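Local coordinates for protein deoxyribodipyrimidine photo-lyase (Oryza sativa Japonica Group, PDB 3UMV) that repairs UV-damaged DNA by using light and a bound FAD to split cyclobutane pyrimidine dimers back into separate pyrimidines, at residues E366-A371 and E405-P410; A380-M385 and D422-D427; K401-W406 and S415-L420. All coordinates share one frame; numbering follows the deposited sequence.

Contact 1 of 3, residues E366-A371 and E405-P410; sequences EQLENA and EWTSGP. With EDO (1,2-ethanediol), chain F.
Glu-405 OE1, one residue ahead of the Trp-406 that meets Leu-368, has two hydrogen-bond partners: O1 of a 1,2-ethanediol, probably taken up from the crystallisation liquor, at 2.8 Å, and the hydroxyl of Tyr-460. The glutamate chain reaches them fully extended. Across the contact itself no hydrogen bond forms; its substance is one leucine fitted against the turn that follows helix 393-405. Leu-368 leaves its backbone with CG anti to the carbonyl carbon (chi1 -66°), which sends both methyls to the far segment. CD2 comes up to the edge of the Trp-406 indole, near the ring plane, 4.2 Å from CE3. The other branch, CD1, lies 4.1 Å from CG2 of Thr-407 in one of the two conformers modelled for that threonine, so this touch is less certain; in that conformer OG1 bonds to the carbonyl O of Ile-403. Trp-406 is predicted to carry a tryptophanyl radical during electron transfer, and its ring meets that of Trp-378, another predicted relay member, edge to face, so Leu-368 flanks the relay. Just beyond the leucine a Schellman motif closes the helix: Ala-371, at positive phi, donates its N-H to Leu-368 O at 3.0 Å. Helix 365-369 sets Leu-368 against Trp-378 of helix 376-388, Thr-416 of helix 410-424 and the loop that joins helices 393-405 and 410-424.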
loop_
_atom_site.group_PDB
_atom_site.type_symbol
_atom_site.label_atom_id
_atom_site.label_comp_id
_atom_site.label_asym_id
_atom_site.label_seq_id
_atom_site.Cartn_x
_atom_site.Cartn_y
_atom_site.Cartn_z
ATOM N N GLU A 366 -16.371 12.827 15.129
ATOM C CA GLU A 366 -15.714 12.750 16.433
ATOM C C GLU A 366 -16.194 11.550 17.250
ATOM O O GLU A 366 -15.383 10.845 17.849
ATOM C CB GLU A 366 -15.882 14.056 17.231
ATOM C CG GLU A 366 -15.259 14.031 18.637
ATOM C CD GLU A 366 -16.269 13.706 19.750
ATOM O OE1 GLU A 366 -17.375 14.301 19.766
ATOM O OE2 GLU A 366 -15.952 12.855 20.616
ATOM N N GLN A 367 -17.505 11.318 17.254
ATOM C CA GLN A 367 -18.103 10.199 17.986
ATOM C C GLN A 367 -17.662 8.839 17.435
ATOM O O GLN A 367 -17.398 7.913 18.206
ATOM C CB GLN A 367 -19.627 10.291 17.968
ATOM C CG GLN A 367 -20.176 11.392 18.877
ATOM C CD GLN A 367 -21.628 11.731 18.597
ATOM O OE1 GLN A 367 -22.157 11.413 17.539
ATOM N NE2 GLN A 367 -22.280 12.403 19.554
ATOM N N LEU A 368 -17.602 8.728 16.113
ATOM C CA LEU A 368 -17.087 7.517 15.477
ATOM C C LEU A 368 -15.620 7.323 15.817
ATOM O O LEU A 368 -15.194 6.237 16.222
ATOM C CB LEU A 368 -17.284 7.593 13.963
ATOM C CG LEU A 368 -18.742 7.585 13.487
ATOM C CD1 LEU A 368 -18.873 7.983 12.018
ATOM C CD2 LEU A 368 -19.404 6.232 13.747
ATOM N N GLU A 369 -14.834 8.374 15.647
ATOM C CA GLU A 369 -13.397 8.276 15.894
ATOM C C GLU A 369 -13.087 7.798 17.310
ATOM O O GLU A 369 -12.139 7.044 17.534
ATOM C CB GLU A 369 -12.716 9.612 15.655
ATOM C CG GLU A 369 -11.230 9.555 15.938
ATOM C CD GLU A 369 -10.470 10.668 15.284
ATOM O OE1 GLU A 369 -9.231 10.624 15.346
ATOM O OE2 GLU A 369 -11.098 11.581 14.704
ATOM N N ASN A 370 -13.879 8.253 18.271
ATOM C CA ASN A 370 -13.648 7.896 19.662
ATOM C C ASN A 370 -14.423 6.665 20.122
ATOM O O ASN A 370 -14.444 6.357 21.317
ATOM C CB ASN A 370 -13.934 9.095 20.573
ATOM C CG ASN A 370 -12.912 10.199 20.402
ATOM O OD1 ASN A 370 -13.151 11.189 19.703
ATOM N ND2 ASN A 370 -11.750 10.020 21.014
ATOM N N ALA A 371 -15.042 5.967 19.168
ATOM C CA ALA A 371 -15.739 4.710 19.424
ATOM C C ALA A 371 -16.861 4.853 20.457
ATOM O O ALA A 371 -16.948 4.076 21.413
ATOM C CB ALA A 371 -14.744 3.607 19.836
ATOM N N GLU A 405 -24.299 3.380 7.409
ATOM C CA GLU A 405 -25.596 3.269 8.071
ATOM C C GLU A 405 -25.871 4.384 9.080
ATOM O O GLU A 405 -27.016 4.681 9.373
ATOM C CB GLU A 405 -25.677 1.924 8.781
ATOM C CG GLU A 405 -27.080 1.499 9.149
ATOM C CD GLU A 405 -27.123 0.085 9.686
ATOM O OE1 GLU A 405 -28.234 -0.424 9.904
ATOM O OE2 GLU A 405 -26.053 -0.529 9.868
ATOM N N TRP A 406 -24.818 4.988 9.617
ATOM C CA TRP A 406 -24.968 5.952 10.697
ATOM C C TRP A 406 -24.496 7.351 10.311
ATOM O O TRP A 406 -24.141 8.142 11.174
ATOM C CB TRP A 406 -24.179 5.499 11.934
ATOM C CG TRP A 406 -24.578 4.155 12.444
ATOM C CD1 TRP A 406 -25.796 3.547 12.314
ATOM C CD2 TRP A 406 -23.740 3.237 13.145
ATOM N NE1 TRP A 406 -25.765 2.301 12.914
ATOM C CE2 TRP A 406 -24.510 2.094 13.426
ATOM C CE3 TRP A 406 -22.404 3.270 13.561
ATOM C CZ2 TRP A 406 -23.986 0.991 14.105
ATOM C CZ3 TRP A 406 -21.892 2.176 14.252
ATOM C CH2 TRP A 406 -22.678 1.056 14.505
ATOM N N THR A 407 -24.461 7.657 9.022
ATOM C CA THR A 407 -24.156 9.026 8.631
ATOM C C THR A 407 -25.185 9.549 7.646
ATOM O O THR A 407 -25.987 8.785 7.105
ATOM C CB THR A 407 -22.719 9.191 8.087
ATOM O OG1 THR A 407 -22.528 8.336 6.955
ATOM C CG2 THR A 407 -21.697 8.839 9.164
ATOM N N SER A 408 -25.175 10.859 7.432
ATOM C CA SER A 408 -26.233 11.517 6.670
ATOM C C SER A 408 -26.333 11.084 5.200
ATOM O O SER A 408 -27.420 11.108 4.617
ATOM C CB SER A 408 -26.111 13.046 6.778
ATOM O OG SER A 408 -24.879 13.493 6.236
ATOM N N GLY A 409 -25.212 10.687 4.602
ATOM C CA GLY A 409 -25.218 10.198 3.235
ATOM C C GLY A 409 -23.912 9.508 2.904
ATOM O O GLY A 409 -22.945 9.607 3.668
ATOM N N PRO A 410 -23.875 8.797 1.769
ATOM C CA PRO A 410 -22.720 7.994 1.361
ATOM C C PRO A 410 -21.447 8.801 1.155
ATOM O O PRO A 410 -20.375 8.295 1.472
ATOM C CB PRO A 410 -23.175 7.352 0.039
ATOM C CG PRO A 410 -24.304 8.187 -0.429
ATOM C CD PRO A 410 -24.990 8.675 0.821
HETATM C C1 EDO F . -31.110 0.213 8.056
HETATM O O1 EDO F . -30.352 1.048 8.845
HETATM C C2 EDO F . -30.630 -0.198 6.848
HETATM O O2 EDO F . -31.357 -1.087 6.094
#

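Contact 2 of 3, residues A380-M385 and D422-D427; sequences ASQLEM and DKYEID. With FAD (flavin-adenine dinucleotide), chain I; URE (urea), chain J.
Beside the FAD pocket, at the C-terminal end of helix 410-424, Tyr-424 and Glu-425 close on Met-385 of helix 376-388. The methionine runs out with CG anti to the backbone N (chi1 -177°) and bends only at its last torsion. Its CG is squeezed between two neighbours, 3.5 Å from CB of Tyr-424 and 3.5 Å from the carboxylate carbon CD of Glu-425; both side chains cross the methionine at about a right angle. Farther out, Met-385 SD sits 3.5 Å from Glu-425 OE1, the glutamate chain bending at its second torsion (chi2 -81°) to bring the carboxylate to the sulfur. The Tyr-424 ring leads away from this point, with Lys-423 CG 3.7 Å above the centre of one face, and its hydroxyl is held by Glu-369. This junction belongs to the helical FAD-binding domain that photolyases share with cryptochromes, and the loop leaving it carries Asp-427 to the flavin. FAD N3 donates to the backbone O of Asp-427 at 2.7 Å, in a fairly straight bond of 161°. The side chain of the same aspartate is fixed through OD2 by a salt bridge with Arg-396 and a hydrogen bond with Ser-285. One turn back on helix 376-388, Gln-382 NE2, which bonds to the backbone O of Glu-369, lies obliquely by the tyrosine ring, 4.3 Å from Tyr-424 CE1, while OE1 accepts from the indole N-H of Trp-399, a predicted carrier of the tryptophanyl radical.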
loop_
_atom_site.group_PDB
_atom_site.type_symbol
_atom_site.label_atom_id
_atom_site.label_comp_id
_atom_site.label_asym_id
_atom_site.label_seq_id
_atom_site.Cartn_x
_atom_site.Cartn_y
_atom_site.Cartn_z
ATOM N N ALA A 380 -15.375 -1.909 19.108
ATOM C CA ALA A 380 -14.190 -2.761 19.210
ATOM C C ALA A 380 -13.338 -2.676 17.946
ATOM O O ALA A 380 -12.123 -2.587 18.023
ATOM C CB ALA A 380 -14.596 -4.243 19.513
ATOM N N SER A 381 -13.986 -2.695 16.787
ATOM C CA SER A 381 -13.256 -2.627 15.528
ATOM C C SER A 381 -12.544 -1.284 15.397
ATOM O O SER A 381 -11.386 -1.224 14.994
ATOM C CB SER A 381 -14.170 -2.906 14.330
ATOM O OG SER A 381 -15.108 -1.870 14.099
ATOM N N GLN A 382 -13.223 -0.207 15.789
ATOM C CA GLN A 382 -12.592 1.107 15.775
ATOM C C GLN A 382 -11.395 1.192 16.722
ATOM O O GLN A 382 -10.354 1.738 16.360
ATOM C CB GLN A 382 -13.629 2.201 16.074
ATOM C CG GLN A 382 -13.044 3.585 16.238
ATOM C CD GLN A 382 -12.521 4.181 14.942
ATOM O OE1 GLN A 382 -12.902 3.765 13.846
ATOM N NE2 GLN A 382 -11.643 5.166 15.063
ATOM N N LEU A 383 -11.526 0.627 17.925
ATOM C CA LEU A 383 -10.433 0.660 18.891
ATOM C C LEU A 383 -9.258 -0.210 18.473
ATOM O O LEU A 383 -8.107 0.105 18.795
ATOM C CB LEU A 383 -10.923 0.234 20.277
ATOM C CG LEU A 383 -11.887 1.241 20.913
ATOM C CD1 LEU A 383 -12.604 0.633 22.106
ATOM C CD2 LEU A 383 -11.167 2.534 21.308
ATOM N N GLU A 384 -9.537 -1.305 17.768
ATOM C CA GLU A 384 -8.463 -2.163 17.291
ATOM C C GLU A 384 -7.607 -1.338 16.340
ATOM O O GLU A 384 -6.391 -1.306 16.469
ATOM C CB GLU A 384 -8.985 -3.433 16.617
ATOM C CG GLU A 384 -7.860 -4.428 16.260
ATOM C CD GLU A 384 -8.350 -5.685 15.558
ATOM O OE1 GLU A 384 -7.707 -6.738 15.740
ATOM O OE2 GLU A 384 -9.355 -5.638 14.819
ATOM N N MET A 385 -8.250 -0.640 15.410
ATOM C CA MET A 385 -7.530 0.239 14.494
ATOM C C MET A 385 -6.768 1.347 15.246
ATOM O O MET A 385 -5.586 1.587 14.999
ATOM C CB MET A 385 -8.499 0.836 13.468
ATOM C CG MET A 385 -7.825 1.704 12.429
ATOM S SD MET A 385 -8.981 2.416 11.234
ATOM C CE MET A 385 -10.143 3.230 12.334
ATOM N N ASP A 422 -6.941 6.199 6.914
ATOM C CA ASP A 422 -5.651 6.823 6.633
ATOM C C ASP A 422 -4.968 7.368 7.888
ATOM O O ASP A 422 -3.745 7.399 7.963
ATOM C CB ASP A 422 -5.837 7.920 5.585
ATOM C CG ASP A 422 -6.079 7.360 4.182
ATOM O OD1 ASP A 422 -6.216 6.121 4.008
ATOM O OD2 ASP A 422 -6.089 8.164 3.235
ATOM N N LYS A 423 -5.751 7.799 8.877
ATOM C CA LYS A 423 -5.164 8.307 10.107
ATOM C C LYS A 423 -4.511 7.207 10.951
ATOM O O LYS A 423 -3.408 7.382 11.453
ATOM C CB LYS A 423 -6.219 9.047 10.938
ATOM C CG LYS A 423 -5.734 9.522 12.281
ATOM C CD LYS A 423 -6.726 10.503 12.878
ATOM C CE LYS A 423 -6.132 11.211 14.083
ATOM N NZ LYS A 423 -7.073 12.225 14.664
ATOM N N TYR A 424 -5.209 6.086 11.102
ATOM C CA TYR A 424 -4.845 5.068 12.081
ATOM C C TYR A 424 -4.175 3.801 11.549
ATOM O O TYR A 424 -3.389 3.166 12.266
ATOM C CB TYR A 424 -6.096 4.681 12.888
ATOM C CG TYR A 424 -6.549 5.798 13.816
ATOM C CD1 TYR A 424 -7.702 6.532 13.564
ATOM C CD2 TYR A 424 -5.798 6.126 14.924
ATOM C CE1 TYR A 424 -8.112 7.552 14.432
ATOM C CE2 TYR A 424 -6.196 7.141 15.789
ATOM C CZ TYR A 424 -7.341 7.850 15.529
ATOM O OH TYR A 424 -7.722 8.850 16.393
ATOM N N GLU A 425 -4.505 3.391 10.327
ATOM C CA GLU A 425 -3.966 2.134 9.815
ATOM C C GLU A 425 -2.496 2.262 9.407
ATOM O O GLU A 425 -2.084 3.228 8.768
ATOM C CB GLU A 425 -4.793 1.599 8.638
ATOM C CG GLU A 425 -6.241 1.333 8.929
ATOM C CD GLU A 425 -6.503 -0.005 9.617
ATOM O OE1 GLU A 425 -7.664 -0.449 9.610
ATOM O OE2 GLU A 425 -5.556 -0.616 10.149
ATOM N N ILE A 426 -1.704 1.268 9.778
ATOM C CA ILE A 426 -0.309 1.234 9.372
ATOM C C ILE A 426 -0.184 0.968 7.872
ATOM O O ILE A 426 0.794 1.362 7.251
ATOM C CB ILE A 426 0.484 0.201 10.200
ATOM C CG1 ILE A 426 1.986 0.351 9.931
ATOM C CG2 ILE A 426 -0.026 -1.224 9.952
ATOM C CD1 ILE A 426 2.491 1.734 10.204
ATOM N N ASP A 427 -1.211 0.354 7.294
ATOM C CA ASP A 427 -1.231 -0.009 5.880
ATOM C C ASP A 427 -2.098 0.935 5.028
ATOM O O ASP A 427 -2.381 0.663 3.854
ATOM C CB ASP A 427 -1.646 -1.497 5.715
ATOM C CG ASP A 427 -3.027 -1.807 6.305
ATOM O OD1 ASP A 427 -3.840 -0.881 6.497
ATOM O OD2 ASP A 427 -3.308 -2.994 6.575
HETATM P PA FAD I . -4.192 -11.156 4.584
HETATM O O1A FAD I . -5.553 -11.773 4.695
HETATM O O2A FAD I . -3.073 -12.012 5.109
HETATM O O5B FAD I . -3.948 -10.761 3.053
HETATM C C5B FAD I . -2.665 -10.794 2.465
HETATM C C4B FAD I . -2.513 -9.630 1.481
HETATM O O4B FAD I . -3.501 -9.663 0.462
HETATM C C3B FAD I . -2.711 -8.288 2.159
HETATM O O3B FAD I . -1.531 -7.848 2.790
HETATM C C2B FAD I . -3.066 -7.419 0.988
HETATM O O2B FAD I . -1.899 -7.131 0.242
HETATM C C1B FAD I . -3.910 -8.348 0.154
HETATM N N9A FAD I . -5.341 -8.171 0.453
HETATM C C8A FAD I . -6.105 -8.872 1.348
HETATM N N7A FAD I . -7.365 -8.381 1.285
HETATM C C5A FAD I . -7.405 -7.369 0.373
HETATM C C6A FAD I . -8.409 -6.517 -0.103
HETATM N N6A FAD I . -9.682 -6.649 0.265
HETATM N N1A FAD I . -8.110 -5.575 -1.063
HETATM C C2A FAD I . -6.830 -5.482 -1.559
HETATM N N3A FAD I . -5.842 -6.317 -1.087
HETATM C C4A FAD I . -6.133 -7.248 -0.151
HETATM N N1 FAD I . -5.699 -2.878 2.750
HETATM C C2 FAD I . -4.533 -2.172 2.813
HETATM O O2 FAD I . -3.508 -2.727 2.416
HETATM N N3 FAD I . -4.523 -0.870 3.283
HETATM C C4 FAD I . -5.692 -0.270 3.715
HETATM O O4 FAD I . -5.678 0.890 4.140
HETATM C C4X FAD I . -6.876 -0.994 3.637
HETATM N N5 FAD I . -8.069 -0.459 4.062
HETATM C C5X FAD I . -9.239 -1.186 3.959
HETATM C C6 FAD I . -10.455 -0.620 4.364
HETATM C C7 FAD I . -11.640 -1.356 4.265
HETATM C C7M FAD I . -12.936 -0.719 4.695
HETATM C C8 FAD I . -11.595 -2.661 3.767
HETATM C C8M FAD I . -12.832 -3.501 3.641
HETATM C C9 FAD I . -10.386 -3.213 3.381
HETATM C C9A FAD I . -9.216 -2.481 3.472
HETATM N N10 FAD I . -8.015 -3.042 3.088
HETATM C C10 FAD I . -6.868 -2.290 3.166
HETATM C "C1'" FAD I . -7.926 -4.463 2.549
HETATM C "C2'" FAD I . -7.670 -5.547 3.644
HETATM O "O2'" FAD I . -8.529 -5.445 4.786
HETATM C "C3'" FAD I . -6.218 -5.589 4.155
HETATM O "O3'" FAD I . -5.345 -5.642 3.059
HETATM C "C4'" FAD I . -5.929 -6.790 5.059
HETATM O "O4'" FAD I . -6.792 -6.763 6.180
HETATM C "C5'" FAD I . -4.461 -6.726 5.479
HETATM O "O5'" FAD I . -4.103 -7.608 6.515
HETATM P P FAD I . -3.163 -8.866 6.182
HETATM O O1P FAD I . -1.925 -8.428 5.424
HETATM O O2P FAD I . -2.837 -9.594 7.460
HETATM O O3P FAD I . -4.230 -9.693 5.298
HETATM C C URE J . -5.339 -8.259 12.984
HETATM O O URE J . -5.989 -7.281 13.355
HETATM N N1 URE J . -5.644 -9.465 13.407
HETATM N N2 URE J . -4.240 -8.079 12.295
#

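Contact 3 of 3, residues K401-W406 and S415-L420; sequences KKILEW and STAIYL. With EDO (1,2-ethanediol), chain F.
Ile-403 lays its terminal methyl on the backbone of the next helix: CD1 rests 4.0 Å from Ala-417 CA and 4.1 Å from its CB. With CG1 anti to the carbonyl carbon (chi1 -62°) and CD1 extended beyond it, the longer branch reaches straight across, while CG2, the shorter one, approaches Thr-416 CB at 4.3 Å. The small alanine is consistent with the close approach here, the CA atoms of Ile-403 and Ala-417 being 7.0 Å apart. On another side of the first helix Lys-402 NZ makes a salt bridge with Glu-405 OE2 at 2.7 Å, using the syn lone pair of that oxygen, and has a second partner in the carbonyl of Met-461. Were an alanine to stand at Glu-405, Lys-402 would probably be left without its charged mate and Tyr-460 OH without the carboxylate it bonds. The carbonyl oxygen of Lys-402 also lies 3.2 Å above the Trp-406 ring plane, offset toward the rim. Two successive helices meeting through small and beta-branched side chains are part of the photolyase helical domain, where the first carries Trp-399 and leads into Trp-406, both predicted electron-transfer residues, and the second passes near the FAD.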
loop_
_atom_site.group_PDB
_atom_site.type_symbol
_atom_site.label_atom_id
_atom_site.label_comp_id
_atom_site.label_asym_id
_atom_site.label_seq_id
_atom_site.Cartn_x
_atom_site.Cartn_y
_atom_site.Cartn_z
ATOM N N LYS A 401 -19.232 -0.319 6.605
ATOM C CA LYS A 401 -20.655 -0.383 6.315
ATOM C C LYS A 401 -21.522 0.267 7.392
ATOM O O LYS A 401 -22.559 0.879 7.082
ATOM C CB LYS A 401 -21.086 -1.818 6.060
ATOM C CG LYS A 401 -20.565 -2.333 4.732
ATOM C CD LYS A 401 -21.153 -3.679 4.376
ATOM C CE LYS A 401 -20.575 -4.160 3.026
ATOM N NZ LYS A 401 -21.120 -3.381 1.885
ATOM N N LYS A 402 -21.125 0.139 8.656
ATOM C CA LYS A 402 -21.850 0.850 9.716
ATOM C C LYS A 402 -21.718 2.366 9.574
ATOM O O LYS A 402 -22.634 3.118 9.908
ATOM C CB LYS A 402 -21.386 0.414 11.101
ATOM C CG LYS A 402 -21.723 -1.024 11.451
ATOM C CD LYS A 402 -23.227 -1.241 11.464
ATOM C CE LYS A 402 -23.606 -2.371 10.534
ATOM N NZ LYS A 402 -25.012 -2.854 10.743
ATOM N N ILE A 403 -20.579 2.832 9.067
ATOM C CA ILE A 403 -20.414 4.265 8.876
ATOM C C ILE A 403 -21.425 4.773 7.846
ATOM O O ILE A 403 -22.040 5.822 8.041
ATOM C CB ILE A 403 -18.977 4.609 8.477
ATOM C CG1 ILE A 403 -18.020 4.190 9.583
ATOM C CG2 ILE A 403 -18.829 6.099 8.208
ATOM C CD1 ILE A 403 -16.552 4.415 9.258
ATOM N N LEU A 404 -21.634 4.003 6.780
ATOM C CA LEU A 404 -22.710 4.296 5.825
ATOM C C LEU A 404 -24.074 4.338 6.519
ATOM O O LEU A 404 -24.911 5.231 6.271
ATOM C CB LEU A 404 -22.737 3.244 4.716
ATOM C CG LEU A 404 -23.932 3.316 3.765
ATOM C CD1 LEU A 404 -23.948 4.657 3.026
ATOM C CD2 LEU A 404 -23.896 2.152 2.776
ATOM N N GLU A 405 -24.299 3.380 7.409
ATOM C CA GLU A 405 -25.596 3.269 8.071
ATOM C C GLU A 405 -25.871 4.384 9.080
ATOM O O GLU A 405 -27.016 4.681 9.373
ATOM C CB GLU A 405 -25.677 1.924 8.781
ATOM C CG GLU A 405 -27.080 1.499 9.149
ATOM C CD GLU A 405 -27.123 0.085 9.686
ATOM O OE1 GLU A 405 -28.234 -0.424 9.904
ATOM O OE2 GLU A 405 -26.053 -0.529 9.868
ATOM N N TRP A 406 -24.818 4.988 9.617
ATOM C CA TRP A 406 -24.968 5.952 10.697
ATOM C C TRP A 406 -24.496 7.351 10.311
ATOM O O TRP A 406 -24.141 8.142 11.174
ATOM C CB TRP A 406 -24.179 5.499 11.934
ATOM C CG TRP A 406 -24.578 4.155 12.444
ATOM C CD1 TRP A 406 -25.796 3.547 12.314
ATOM C CD2 TRP A 406 -23.740 3.237 13.145
ATOM N NE1 TRP A 406 -25.765 2.301 12.914
ATOM C CE2 TRP A 406 -24.510 2.094 13.426
ATOM C CE3 TRP A 406 -22.404 3.270 13.561
ATOM C CZ2 TRP A 406 -23.986 0.991 14.105
ATOM C CZ3 TRP A 406 -21.892 2.176 14.252
ATOM C CH2 TRP A 406 -22.678 1.056 14.505
ATOM N N SER A 415 -16.024 9.749 3.112
ATOM C CA SER A 415 -15.002 10.688 3.576
ATOM C C SER A 415 -14.533 10.337 4.984
ATOM O O SER A 415 -13.347 10.415 5.304
ATOM C CB SER A 415 -15.558 12.116 3.551
ATOM O OG SER A 415 -14.604 13.032 4.044
ATOM N N THR A 416 -15.474 9.957 5.834
ATOM C CA THR A 416 -15.132 9.629 7.217
ATOM C C THR A 416 -14.340 8.322 7.309
ATOM O O THR A 416 -13.336 8.243 8.026
ATOM C CB THR A 416 -16.390 9.620 8.115
ATOM O OG1 THR A 416 -16.885 10.961 8.228
ATOM C CG2 THR A 416 -16.054 9.129 9.495
ATOM N N ALA A 417 -14.773 7.310 6.569
ATOM C CA ALA A 417 -14.060 6.025 6.549
ATOM C C ALA A 417 -12.613 6.215 6.091
ATOM O O ALA A 417 -11.682 5.664 6.683
ATOM C CB ALA A 417 -14.794 5.008 5.643
ATOM N N ILE A 418 -12.434 6.983 5.016
ATOM C CA ILE A 418 -11.122 7.188 4.424
ATOM C C ILE A 418 -10.255 7.971 5.390
ATOM O O ILE A 418 -9.108 7.631 5.620
ATOM C CB ILE A 418 -11.231 7.918 3.039
ATOM C CG1 ILE A 418 -11.799 6.962 1.988
ATOM C CG2 ILE A 418 -9.894 8.480 2.585
ATOM C CD1 ILE A 418 -12.130 7.653 0.662
ATOM N N TYR A 419 -10.823 9.002 6.003
ATOM C CA TYR A 419 -10.079 9.792 6.973
ATOM C C TYR A 419 -9.586 8.921 8.129
ATOM O O TYR A 419 -8.418 8.982 8.489
ATOM C CB TYR A 419 -10.944 10.946 7.491
ATOM C CG TYR A 419 -10.485 11.534 8.809
ATOM C CD1 TYR A 419 -9.439 12.444 8.872
ATOM C CD2 TYR A 419 -11.098 11.155 9.996
ATOM C CE1 TYR A 419 -9.020 12.965 10.092
ATOM C CE2 TYR A 419 -10.695 11.670 11.214
ATOM C CZ TYR A 419 -9.656 12.569 11.256
ATOM O OH TYR A 419 -9.265 13.073 12.480
ATOM N N LEU A 420 -10.472 8.111 8.700
ATOM C CA LEU A 420 -10.098 7.256 9.826
ATOM C C LEU A 420 -9.076 6.192 9.436
ATOM O O LEU A 420 -8.098 5.970 10.146
ATOM C CB LEU A 420 -11.334 6.595 10.424
ATOM C CG LEU A 420 -12.237 7.603 11.136
ATOM C CD1 LEU A 420 -13.534 6.950 11.591
ATOM C CD2 LEU A 420 -11.490 8.242 12.309
HETATM C C1 EDO F . -31.110 0.213 8.056
HETATM O O1 EDO F . -30.352 1.048 8.845
HETATM C C2 EDO F . -30.630 -0.198 6.848
HETATM O O2 EDO F . -31.357 -1.087 6.094
#

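Overall arrangement
From the N terminus, the chain passes the α/β part and enters the helical region, where residues 366-371 open contact 1 and 380-385 open contact 2. Helix 393-405 then starts contact 3 at 401-406, and the loop after it, in residues 405-410, closes contact 1; the two contacts share Glu-405 and Trp-406. Helix 410-424 closes contact 3 at 415-420, and its last turn with the following loop closes contact 2 at 422-427. Contact 3 is therefore nested inside the loop of contact 2, whereas contacts 1 and 2 cross. Glu-369 ties all three together, through a salt bridge with Lys-423 and a probable hydrogen bond to Tyr-419. Helix 410-424 thus links helices 365-369, 376-388 and 393-405.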